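Local coordinates for protein Bug27 (Bordetella pertussis, PDB 2QPQ) that probably serves as a periplasmic solute-binding receptor of the Bug family, with a Venus flytrap architecture, that captures small ligands for uptake, at residues 93-102 against 268-279. Residues are numbered along the deposited sequence; the frame is centred on the assembly and turned at random.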
loop_
_atom_site.group_PDB
_atom_site.type_symbol
_atom_site.label_atom_id
_atom_site.label_comp_id
_atom_site.label_asym_id
_atom_site.label_seq_id
_atom_site.Cartn_x
_atom_site.Cartn_y
_atom_site.Cartn_z
ATOM N N PHE A 93 3.741 14.416 -11.517
ATOM C CA PHE A 93 4.676 13.530 -10.844
ATOM C C PHE A 93 5.324 12.600 -11.856
ATOM O O PHE A 93 4.687 12.223 -12.857
ATOM C CB PHE A 93 3.953 12.698 -9.766
ATOM C CG PHE A 93 3.229 13.540 -8.747
ATOM C CD1 PHE A 93 3.899 14.043 -7.628
ATOM C CD2 PHE A 93 1.894 13.874 -8.927
ATOM C CE1 PHE A 93 3.223 14.866 -6.705
ATOM C CE2 PHE A 93 1.233 14.686 -7.998
ATOM C CZ PHE A 93 1.909 15.164 -6.908
ATOM N N ALA A 94 6.569 12.213 -11.564
ATOM C CA ALA A 94 7.330 11.270 -12.368
ATOM C C ALA A 94 7.940 10.261 -11.400
ATOM O O ALA A 94 8.498 10.612 -10.344
ATOM C CB ALA A 94 8.432 11.986 -13.128
ATOM N N ALA A 95 7.850 9.006 -11.779
ATOM C CA ALA A 95 8.294 7.924 -10.908
ATOM C C ALA A 95 9.799 7.769 -10.912
ATOM O O ALA A 95 10.458 7.988 -11.934
ATOM C CB ALA A 95 7.646 6.614 -11.366
ATOM N N VAL A 96 10.348 7.393 -9.764
ATOM C CA VAL A 96 11.783 7.117 -9.634
ATOM C C VAL A 96 12.031 5.641 -9.400
ATOM O O VAL A 96 12.757 4.967 -10.178
ATOM C CB VAL A 96 12.397 7.915 -8.469
ATOM C CG1 VAL A 96 13.876 7.518 -8.278
ATOM C CG2 VAL A 96 12.252 9.432 -8.801
ATOM N N ILE A 97 11.400 5.113 -8.356
ATOM C CA ILE A 97 11.648 3.711 -8.000
ATOM C C ILE A 97 10.534 3.162 -7.147
ATOM O O ILE A 97 10.047 3.857 -6.265
ATOM C CB ILE A 97 13.041 3.523 -7.260
ATOM C CG1 ILE A 97 13.343 2.042 -6.978
ATOM C CG2 ILE A 97 13.117 4.369 -5.940
ATOM C CD1 ILE A 97 14.843 1.812 -6.513
ATOM N N ASN A 98 10.133 1.923 -7.443
ATOM C CA ASN A 98 9.315 1.127 -6.532
ATOM C C ASN A 98 10.202 0.163 -5.788
ATOM O O ASN A 98 10.864 -0.673 -6.428
ATOM C CB ASN A 98 8.269 0.344 -7.317
ATOM C CG ASN A 98 7.480 -0.591 -6.442
ATOM O OD1 ASN A 98 7.134 -0.238 -5.313
ATOM N ND2 ASN A 98 7.187 -1.794 -6.957
ATOM N N VAL A 99 10.211 0.273 -4.451
ATOM C CA VAL A 99 11.157 -0.469 -3.594
ATOM C C VAL A 99 10.596 -1.736 -2.878
ATOM O O VAL A 99 11.356 -2.588 -2.403
ATOM C CB VAL A 99 11.838 0.460 -2.571
ATOM C CG1 VAL A 99 12.544 1.639 -3.260
ATOM C CG2 VAL A 99 10.823 1.019 -1.552
ATOM N N ALA A 100 9.278 -1.866 -2.798
ATOM C CA ALA A 100 8.669 -2.970 -2.058
ATOM C C ALA A 100 7.198 -3.114 -2.347
ATOM O O ALA A 100 6.452 -2.107 -2.478
ATOM C CB ALA A 100 8.830 -2.768 -0.557
ATOM N N TYR A 101 6.764 -4.360 -2.355
ATOM C CA TYR A 101 5.339 -4.669 -2.353
ATOM C C TYR A 101 4.989 -5.222 -0.987
ATOM O O TYR A 101 5.851 -5.771 -0.285
ATOM C CB TYR A 101 5.026 -5.724 -3.387
ATOM C CG TYR A 101 5.109 -5.263 -4.823
ATOM C CD1 TYR A 101 4.018 -4.651 -5.445
ATOM C CD2 TYR A 101 6.269 -5.491 -5.582
ATOM C CE1 TYR A 101 4.092 -4.253 -6.785
ATOM C CE2 TYR A 101 6.361 -5.101 -6.912
ATOM C CZ TYR A 101 5.269 -4.481 -7.509
ATOM O OH TYR A 101 5.362 -4.091 -8.825
ATOM N N VAL A 102 3.731 -5.071 -0.593
ATOM C CA VAL A 102 3.208 -5.893 0.495
ATOM C C VAL A 102 1.788 -6.305 0.149
ATOM O O VAL A 102 0.920 -5.442 -0.120
ATOM C CB VAL A 102 3.330 -5.247 1.922
ATOM C CG1 VAL A 102 2.247 -4.168 2.162
ATOM C CG2 VAL A 102 3.182 -6.329 3.016
ATOM N N TYR A 268 7.555 -7.910 3.530
ATOM C CA TYR A 268 7.710 -7.115 2.279
ATOM C C TYR A 268 8.397 -7.922 1.210
ATOM O O TYR A 268 9.307 -8.716 1.492
ATOM C CB TYR A 268 8.499 -5.816 2.504
ATOM C CG TYR A 268 7.736 -4.845 3.328
ATOM C CD1 TYR A 268 6.809 -3.984 2.734
ATOM C CD2 TYR A 268 7.869 -4.829 4.710
ATOM C CE1 TYR A 268 6.046 -3.107 3.511
ATOM C CE2 TYR A 268 7.135 -3.981 5.482
ATOM C CZ TYR A 268 6.228 -3.105 4.870
ATOM O OH TYR A 268 5.484 -2.266 5.639
ATOM N N SER A 269 7.937 -7.741 -0.017
ATOM C CA SER A 269 8.572 -8.322 -1.161
ATOM C C SER A 269 9.393 -7.184 -1.764
ATOM O O SER A 269 8.860 -6.143 -2.129
ATOM C CB SER A 269 7.486 -8.821 -2.102
ATOM O OG SER A 269 8.089 -9.425 -3.216
ATOM N N THR A 270 10.704 -7.332 -1.788
ATOM C CA THR A 270 11.532 -6.233 -2.276
ATOM C C THR A 270 11.331 -6.093 -3.790
ATOM O O THR A 270 10.975 -7.066 -4.494
ATOM C CB THR A 270 13.011 -6.424 -1.889
ATOM O OG1 THR A 270 13.412 -7.734 -2.299
ATOM C CG2 THR A 270 13.119 -6.340 -0.340
ATOM N N ALA A 271 11.483 -4.860 -4.267
ATOM C CA ALA A 271 11.259 -4.547 -5.676
ATOM C C ALA A 271 12.298 -3.496 -6.055
ATOM O O ALA A 271 12.961 -2.952 -5.178
ATOM C CB ALA A 271 9.854 -4.012 -5.897
ATOM N N SER A 272 12.481 -3.250 -7.347
ATOM C CA SER A 272 13.392 -2.179 -7.779
ATOM C C SER A 272 12.964 -1.756 -9.149
ATOM O O SER A 272 13.800 -1.557 -10.047
ATOM C CB SER A 272 14.869 -2.666 -7.838
ATOM O OG SER A 272 14.894 -3.806 -8.703
ATOM N N ASP A 273 11.653 -1.619 -9.336
ATOM C CA ASP A 273 11.153 -1.187 -10.635
ATOM C C ASP A 273 11.599 0.243 -10.825
ATOM O O ASP A 273 11.487 1.077 -9.907
ATOM C CB ASP A 273 9.631 -1.298 -10.681
ATOM C CG ASP A 273 9.148 -2.657 -10.233
ATOM O OD1 ASP A 273 9.577 -3.656 -10.833
ATOM O OD2 ASP A 273 8.420 -2.736 -9.235
ATOM N N GLY A 274 12.098 0.527 -12.025
ATOM C CA GLY A 274 12.697 1.839 -12.312
ATOM C C GLY A 274 11.717 2.890 -12.795
ATOM O O GLY A 274 10.491 2.657 -12.815
ATOM N N PRO A 275 12.247 4.068 -13.197
ATOM C CA PRO A 275 11.428 5.209 -13.600
ATOM C C PRO A 275 10.295 4.859 -14.576
ATOM O O PRO A 275 9.106 5.107 -14.275
ATOM C CB PRO A 275 12.462 6.173 -14.190
ATOM C CG PRO A 275 13.693 5.904 -13.311
ATOM C CD PRO A 275 13.695 4.413 -13.207
ATOM N N GLU A 276 10.640 4.222 -15.680
ATOM C CA GLU A 276 9.659 3.865 -16.701
ATOM C C GLU A 276 8.629 2.840 -16.238
ATOM O O GLU A 276 7.402 3.057 -16.409
ATOM C CB GLU A 276 10.368 3.394 -17.979
ATOM C CG GLU A 276 9.419 3.020 -19.113
ATOM C CD GLU A 276 10.089 2.918 -20.471
ATOM O OE1 GLU A 276 11.355 2.937 -20.546
ATOM O OE2 GLU A 276 9.328 2.826 -21.478
ATOM N N VAL A 277 9.101 1.740 -15.657
ATOM C CA VAL A 277 8.204 0.680 -15.232
ATOM C C VAL A 277 7.268 1.202 -14.120
ATOM O O VAL A 277 6.015 0.957 -14.142
ATOM C CB VAL A 277 8.964 -0.552 -14.693
ATOM C CG1 VAL A 277 7.960 -1.543 -14.041
ATOM C CG2 VAL A 277 9.753 -1.240 -15.840
ATOM N N PHE A 278 7.855 1.922 -13.162
ATOM C CA PHE A 278 7.073 2.349 -12.012
ATOM C C PHE A 278 6.031 3.388 -12.486
ATOM O O PHE A 278 4.871 3.362 -12.049
ATOM C CB PHE A 278 7.994 2.873 -10.855
ATOM C CG PHE A 278 7.251 3.235 -9.570
ATOM C CD1 PHE A 278 6.054 2.575 -9.217
ATOM C CD2 PHE A 278 7.771 4.175 -8.695
ATOM C CE1 PHE A 278 5.388 2.886 -8.038
ATOM C CE2 PHE A 278 7.103 4.496 -7.503
ATOM C CZ PHE A 278 5.899 3.844 -7.186
ATOM N N GLN A 279 6.445 4.299 -13.359
ATOM C CA GLN A 279 5.512 5.279 -13.926
ATOM C C GLN A 279 4.331 4.606 -14.597
ATOM O O GLN A 279 3.170 5.025 -14.423
ATOM C CB GLN A 279 6.189 6.237 -14.930
ATOM C CG GLN A 279 5.243 7.363 -15.453
ATOM C CD GLN A 279 4.823 8.294 -14.339
ATOM O OE1 GLN A 279 5.600 8.544 -13.437
ATOM N NE2 GLN A 279 3.587 8.769 -14.363
#
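Y101 pairs with S269, and N98 with D273, as antiparallel hydrogen-bonded pairs that add the short strand 269-273 to the long strand 93-109 in the mixed sheet of this Venus flytrap fold. The local strand axes run at 156°, and Y101 N lies 2.8 Å from S269 O, N98 N 2.9 Å from D273 O. Between these pairs the register slips by one residue, a beta bulge; within it A271 N reaches V99 O at 2.9 Å, but from above the carbonyl plane.

Beyond D273 the chain turns at G274, the N-cap, into helix 275-296, whose first turn sits against the start of strand 93-102. F278 is the main bump: its CG stands anti to the backbone N (chi1 -175°), which lays one ring face over N98 CB, 3.8 Å from the ring centroid, a CH-pi contact. The CD2 corner of the same ring meets A95 CB at 3.6 Å, while W229 of strand 227-235 packs edge-to-face with it. P275 fills the adjoining hollow, its ring lying against the carbonyl oxygens of A95 and V96.

On the face shared by N98, Y101 and D273, the methyl of A271 is a small knob set into the groove where the N98 amide meets the Y101 ring, with A271 CB 3.8 Å from Y101 CE2. N98 and D273 lie side by side, amide and carboxylate planes only 23° apart, and N98 ND2 donates to D273 OD2 at 2.8 Å. N98 OD1 accepts from H230 N, so both ends of the amide are held and its rotation is fixed. At the far end Q279, bent at chi2 and gripped through NE2 by E283, turns its OE1 to accept A95 N at 2.8 Å.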